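Local coordinates for protein putative D-alanine N-acetyltransferase of GNAT family (Desulfovibrio desulfuricans subsp. desulfuricans, PDB 2R7H) that probably transfers an acyl group other than aminoacyl, most likely acetyl from acetyl-coenzyme A, to an acceptor that remains to be established, as a putative GNAT-family N-acetyltransferase, at residues V20-Q25 and R113-E118; F132-G137 and D167-Y172. All blocks are in the same frame, centred on the assembly; numbering follows the deposited sequence. Where two conformers were deposited one is given.

How the interactions relate
Two ways of building on one sheet appear here: a helix packing on a strand in interaction 1, and two strands pairing in interaction 2. Their centres lie about 23 Å apart, on opposite sides of the chain's centre, and their nearest atoms stay about 7 Å from each other. Along the chain they come in series, with helix 111-125 of interaction 1 leading directly into strand 130-136 of interaction 2. Both reach the mixed sheet of the GNAT fold, interaction 1 at one of its outermost strands, 21-23, and interaction 2 within the half made by strands 130-136, 167-175 and 154-159. Helix 111-125 is the crossover between the parallel neighbours 94-102 and 130-136, and so joins the two halves.

Interaction 1: V20-Q25 and R113-E118; sequences VAFRRQ and RALLAE
Ala-114 is the first residue of 113-118 to meet strand 21-23, its CB resting against CZ of Phe-22 at 3.7 Å. Phe-22 reaches the helix with CG anti to its own carbonyl carbon (chi1 -64°), and the next helical residues surround its ring from different directions. Leu-115 comes in at the edge, near the ring plane, with CD2 3.7 Å from Phe-22 CE1. Leu-115 is buried and also packs on Ile-100 and Val-102 of strand 94-102. One turn after Ala-114, Glu-118 lays its aliphatic part over a face of the same ring. Its CG sits 3.9 Å from the centroid of the Phe-22 ring and only 10° off the normal, a CH-pi contact over the centre, while Val-20 CG1 lies over the opposite face, offset toward the rim. A bend at chi2 places CD of Glu-118, and the carboxylate plane lies 16° from the ring plane. OE1 then accepts an almost straight bond from Arg-24 NH2, 3.2 Å long, through its anti lone pair. OE1 lies in the guanidinium plane, but the carboxylate stands almost perpendicular to that plane, a single-contact salt bridge rather than a two-pronged one. The stronger partner of Arg-24 is Asp-122, one helical turn further on, which binds NE, so the guanidinium spans two acidic residues of one helix. This is the alpha/beta layering of the GNAT fold, in which the helix after strand 94-102 packs on the sheet and meets the edge strand 21-23 with one side.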
loop_
_atom_site.group_PDB
_atom_site.type_symbol
_atom_site.label_atom_id
_atom_site.label_comp_id
_atom_site.label_asym_id
_atom_site.label_seq_id
_atom_site.Cartn_x
_atom_site.Cartn_y
_atom_site.Cartn_z
ATOM N N VAL B 20 19.316 -22.918 14.408
ATOM C CA VAL B 20 18.252 -22.363 13.575
ATOM C C VAL B 20 18.736 -22.320 12.135
ATOM O O VAL B 20 19.868 -21.875 11.890
ATOM C CB VAL B 20 17.894 -20.930 13.981
ATOM C CG1 VAL B 20 16.864 -20.358 13.022
ATOM C CG2 VAL B 20 17.378 -20.903 15.390
ATOM N N ALA B 21 17.918 -22.795 11.193
ATOM C CA ALA B 21 18.252 -22.739 9.753
ATOM C C ALA B 21 17.297 -21.737 9.076
ATOM O O ALA B 21 16.096 -21.752 9.357
ATOM C CB ALA B 21 18.116 -24.099 9.100
ATOM N N PHE B 22 17.824 -20.893 8.192
ATOM C CA PHE B 22 17.022 -19.910 7.442
ATOM C C PHE B 22 16.762 -20.460 6.045
ATOM O O PHE B 22 17.698 -20.898 5.379
ATOM C CB PHE B 22 17.684 -18.542 7.417
ATOM C CG PHE B 22 17.804 -17.947 8.769
ATOM C CD1 PHE B 22 16.674 -17.457 9.408
ATOM C CD2 PHE B 22 19.014 -17.888 9.423
ATOM C CE1 PHE B 22 16.762 -16.913 10.662
ATOM C CE2 PHE B 22 19.101 -17.340 10.698
ATOM C CZ PHE B 22 17.965 -16.856 11.314
ATOM N N ARG B 23 15.497 -20.479 5.626
ATOM C CA ARG B 23 15.100 -21.013 4.318
ATOM C C ARG B 23 14.249 -19.980 3.592
ATOM O O ARG B 23 13.390 -19.366 4.205
ATOM C CB ARG B 23 14.305 -22.303 4.541
ATOM C CG ARG B 23 13.657 -22.905 3.286
ATOM C CD ARG B 23 13.159 -24.329 3.493
ATOM N NE ARG B 23 12.327 -24.505 4.688
ATOM C CZ ARG B 23 11.038 -24.179 4.796
ATOM N NH1 ARG B 23 10.393 -23.596 3.802
ATOM N NH2 ARG B 23 10.393 -24.401 5.932
ATOM N N ARG B 24 14.509 -19.787 2.307
ATOM C CA ARG B 24 13.751 -18.867 1.463
ATOM C C ARG B 24 12.748 -19.560 0.560
ATOM O O ARG B 24 11.823 -18.912 0.093
ATOM C CB ARG B 24 14.639 -18.015 0.564
ATOM C CG ARG B 24 15.289 -16.794 1.146
ATOM C CD ARG B 24 16.302 -17.119 2.118
ATOM N NE ARG B 24 17.013 -15.924 2.544
ATOM C CZ ARG B 24 17.910 -15.927 3.521
ATOM N NH1 ARG B 24 18.288 -17.053 4.145
ATOM N NH2 ARG B 24 18.478 -14.799 3.844
ATOM N N GLN B 25 12.950 -20.846 0.267
ATOM C CA GLN B 25 12.054 -21.593 -0.625
ATOM C C GLN B 25 10.736 -21.871 0.067
ATOM O O GLN B 25 10.759 -22.331 1.179
ATOM C CB GLN B 25 12.695 -22.936 -1.036
ATOM C CG GLN B 25 11.924 -23.691 -2.149
ATOM C CD GLN B 25 12.554 -25.031 -2.532
ATOM O OE1 GLN B 25 13.113 -25.751 -1.689
ATOM N NE2 GLN B 25 12.412 -25.393 -3.805
ATOM N N ARG B 113 15.542 -10.377 15.546
ATOM C CA ARG B 113 16.676 -9.597 14.986
ATOM C C ARG B 113 17.438 -10.374 13.905
ATOM O O ARG B 113 17.873 -9.765 12.935
ATOM C CB ARG B 113 17.582 -8.872 16.050
ATOM C CG ARG B 113 17.811 -9.540 17.439
ATOM C CD ARG B 113 18.657 -8.717 18.439
ATOM N NE ARG B 113 20.099 -8.965 18.421
ATOM C CZ ARG B 113 20.713 -9.758 19.297
ATOM N N ALA B 114 17.546 -11.697 14.062
ATOM C CA ALA B 114 18.188 -12.590 13.094
ATOM C C ALA B 114 17.378 -12.646 11.796
ATOM O O ALA B 114 17.942 -12.623 10.710
ATOM C CB ALA B 114 18.315 -13.998 13.667
ATOM N N LEU B 115 16.057 -12.763 11.915
ATOM C CA LEU B 115 15.180 -12.761 10.744
ATOM C C LEU B 115 15.253 -11.429 10.002
ATOM O O LEU B 115 15.346 -11.429 8.780
ATOM C CB LEU B 115 13.741 -13.117 11.122
ATOM C CG LEU B 115 13.470 -14.592 11.347
ATOM C CD1 LEU B 115 12.157 -14.803 12.174
ATOM C CD2 LEU B 115 13.434 -15.337 10.019
ATOM N N LEU B 116 15.224 -10.312 10.713
ATOM C CA LEU B 116 15.348 -9.005 10.067
ATOM C C LEU B 116 16.721 -8.889 9.344
ATOM O O LEU B 116 16.799 -8.323 8.256
ATOM C CB LEU B 116 15.233 -7.874 11.076
ATOM C CG LEU B 116 15.448 -6.440 10.587
ATOM C CD1 LEU B 116 14.427 -5.939 9.536
ATOM C CD2 LEU B 116 15.480 -5.514 11.770
ATOM N N ALA B 117 17.806 -9.347 9.994
ATOM C CA ALA B 117 19.133 -9.313 9.361
ATOM C C ALA B 117 19.122 -10.085 8.014
ATOM O O ALA B 117 19.730 -9.667 7.020
ATOM C CB ALA B 117 20.204 -9.842 10.321
ATOM N N GLU B 118 18.411 -11.194 7.962
ATOM C CA GLU B 118 18.335 -11.944 6.713
ATOM C C GLU B 118 17.536 -11.201 5.621
ATOM O O GLU B 118 17.896 -11.240 4.429
ATOM C CB GLU B 118 17.754 -13.341 6.973
ATOM C CG GLU B 118 18.587 -14.220 7.903
ATOM C CD GLU B 118 20.071 -14.321 7.536
ATOM O OE1 GLU B 118 20.389 -14.532 6.365
ATOM O OE2 GLU B 118 20.910 -14.187 8.451
#

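Interaction 2: F132-G137 and D167-Y172; sequences FAETSG and DDKIIY
Ala-133 and Tyr-172 form a hydrogen-bonded antiparallel pair: Tyr-172 N donates a hydrogen bond to Ala-133 O at 2.8 Å, and Ala-133 N returns one to Tyr-172 O. Thr-135 and Ile-170 repeat the exchange two residues on, with Ile-170 N 2.8 Å from Thr-135 O. On either side of the Thr-135/Ile-170 pair, Glu-134 CA approaches Ile-170 O and Lys-169 CA approaches Thr-135 O, so each of these carbonyls takes a C-H contact besides its N-H bond. Past the last regular pair, Gly-137 N still reaches Asp-168 O, though the bond is bent to 135°. Strands 130-136 and 167-175 are neighbours in the C-terminal half of the GNAT sheet, where 167-175 also pairs with the outermost strand 154-159. On one face the side chains of Glu-134 and Lys-169 cross obliquely; NZ lies 3.1 Å from Glu-134 OE2 in a salt bridge whose hydrogen bond is weak, and the lysine also has a cation-pi partner in Phe-162 of the same chain. Further along, Ser-136 OG, anti to its backbone N (chi1 167°), donates a bond to Asp-167 OD1, whose very short 2.5 Å length is doubtful, and accepts one from Ile-138 N, while Arg-164 pairs with the other oxygen of Asp-167. On the opposite face Thr-135 CG2 touches the ring edge of Tyr-172 at CE2, 3.8 Å away, and the phenol OH is hydrogen-bonded to Glu-149 of helix 142-150.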
loop_
_atom_site.group_PDB
_atom_site.type_symbol
_atom_site.label_atom_id
_atom_site.label_comp_id
_atom_site.label_asym_id
_atom_site.label_seq_id
_atom_site.Cartn_x
_atom_site.Cartn_y
_atom_site.Cartn_z
ATOM N N PHE B 132 10.977 -0.364 4.484
ATOM C CA PHE B 132 9.993 0.279 5.308
ATOM C C PHE B 132 9.177 -0.735 6.103
ATOM O O PHE B 132 8.930 -1.809 5.629
ATOM C CB PHE B 132 9.034 1.143 4.474
ATOM C CG PHE B 132 9.654 2.395 3.956
ATOM C CD1 PHE B 132 9.791 3.502 4.782
ATOM C CD2 PHE B 132 10.155 2.463 2.673
ATOM C CE1 PHE B 132 10.356 4.622 4.304
ATOM C CE2 PHE B 132 10.737 3.554 2.213
ATOM C CZ PHE B 132 10.833 4.671 3.020
ATOM N N ALA B 133 8.830 -0.358 7.343
ATOM C CA ALA B 133 7.962 -1.147 8.228
ATOM C C ALA B 133 6.895 -0.219 8.793
ATOM O O ALA B 133 7.186 0.872 9.228
ATOM C CB ALA B 133 8.754 -1.847 9.379
ATOM N N GLU B 134 5.667 -0.679 8.859
ATOM C CA GLU B 134 4.563 0.125 9.400
ATOM C C GLU B 134 3.992 -0.563 10.615
ATOM O O GLU B 134 3.867 -1.779 10.618
ATOM C CB GLU B 134 3.443 0.238 8.366
ATOM C CG GLU B 134 3.881 0.810 7.088
ATOM C CD GLU B 134 2.739 1.013 6.114
ATOM O OE1 GLU B 134 1.743 0.270 6.174
ATOM O OE2 GLU B 134 2.871 1.907 5.279
ATOM N N THR B 135 3.676 0.198 11.658
ATOM C CA THR B 135 3.047 -0.396 12.807
ATOM C C THR B 135 2.074 0.599 13.430
ATOM O O THR B 135 1.920 1.740 12.945
ATOM C CB THR B 135 4.079 -0.978 13.817
ATOM O OG1 THR B 135 3.383 -1.805 14.747
ATOM C CG2 THR B 135 4.851 0.119 14.541
ATOM N N SER B 136 1.402 0.144 14.474
ATOM C CA SER B 136 0.419 0.940 15.193
ATOM C C SER B 136 1.053 1.722 16.333
ATOM O O SER B 136 2.071 1.341 16.885
ATOM C CB SER B 136 -0.703 0.041 15.706
ATOM O OG SER B 136 -1.497 0.712 16.640
ATOM N N GLY B 137 0.427 2.825 16.689
ATOM C CA GLY B 137 0.912 3.669 17.777
ATOM C C GLY B 137 0.340 3.347 19.147
ATOM O O GLY B 137 0.696 4.049 20.105
ATOM N N ASP B 167 -5.725 5.298 16.970
ATOM C CA ASP B 167 -4.784 4.274 16.505
ATOM C C ASP B 167 -4.019 4.802 15.256
ATOM O O ASP B 167 -4.458 4.684 14.135
ATOM C CB ASP B 167 -5.537 2.984 16.219
ATOM C CG ASP B 167 -4.623 1.803 16.028
ATOM O OD1 ASP B 167 -3.422 1.984 15.782
ATOM O OD2 ASP B 167 -5.102 0.662 16.145
ATOM N N ASP B 168 -2.852 5.376 15.514
ATOM C CA ASP B 168 -1.996 5.971 14.496
ATOM C C ASP B 168 -1.123 4.959 13.801
ATOM O O ASP B 168 -0.795 3.941 14.402
ATOM C CB ASP B 168 -1.041 6.960 15.152
ATOM C CG ASP B 168 -1.750 8.069 15.907
ATOM O OD1 ASP B 168 -2.973 8.267 15.724
ATOM O OD2 ASP B 168 -1.052 8.738 16.685
ATOM N N LYS B 169 -0.758 5.239 12.540
ATOM C CA LYS B 169 0.155 4.374 11.806
ATOM C C LYS B 169 1.469 5.078 11.894
ATOM O O LYS B 169 1.507 6.274 11.596
ATOM C CB LYS B 169 -0.210 4.210 10.319
ATOM C CG LYS B 169 0.774 3.217 9.593
ATOM C CD LYS B 169 0.280 2.742 8.267
ATOM C CE LYS B 169 0.292 3.745 7.223
ATOM N NZ LYS B 169 0.022 3.080 5.888
ATOM N N ILE B 170 2.529 4.363 12.301
ATOM C CA ILE B 170 3.884 4.923 12.377
ATOM C C ILE B 170 4.661 4.204 11.272
ATOM O O ILE B 170 4.598 2.968 11.180
ATOM C CB ILE B 170 4.619 4.731 13.728
ATOM C CG1 ILE B 170 3.901 5.423 14.896
ATOM C CG2 ILE B 170 6.051 5.369 13.640
ATOM C CD1 ILE B 170 2.590 4.911 15.214
ATOM N N ILE B 171 5.365 4.970 10.438
ATOM C CA ILE B 171 6.147 4.410 9.321
ATOM C C ILE B 171 7.610 4.558 9.692
ATOM O O ILE B 171 8.097 5.679 9.959
ATOM C CB ILE B 171 5.855 5.074 7.957
ATOM C CG1 ILE B 171 4.348 5.022 7.621
ATOM C CG2 ILE B 171 6.646 4.346 6.857
ATOM C CD1 ILE B 171 3.923 5.780 6.339
ATOM N N TYR B 172 8.280 3.403 9.768
ATOM C CA TYR B 172 9.666 3.268 10.124
ATOM C C TYR B 172 10.484 3.052 8.882
ATOM O O TYR B 172 10.136 2.279 8.011
ATOM C CB TYR B 172 9.850 2.097 11.126
ATOM C CG TYR B 172 9.452 2.457 12.529
ATOM C CD1 TYR B 172 10.336 3.158 13.360
ATOM C CD2 TYR B 172 8.231 2.087 13.044
ATOM C CE1 TYR B 172 9.984 3.506 14.645
ATOM C CE2 TYR B 172 7.887 2.432 14.338
ATOM C CZ TYR B 172 8.750 3.136 15.116
ATOM O OH TYR B 172 8.364 3.471 16.377
#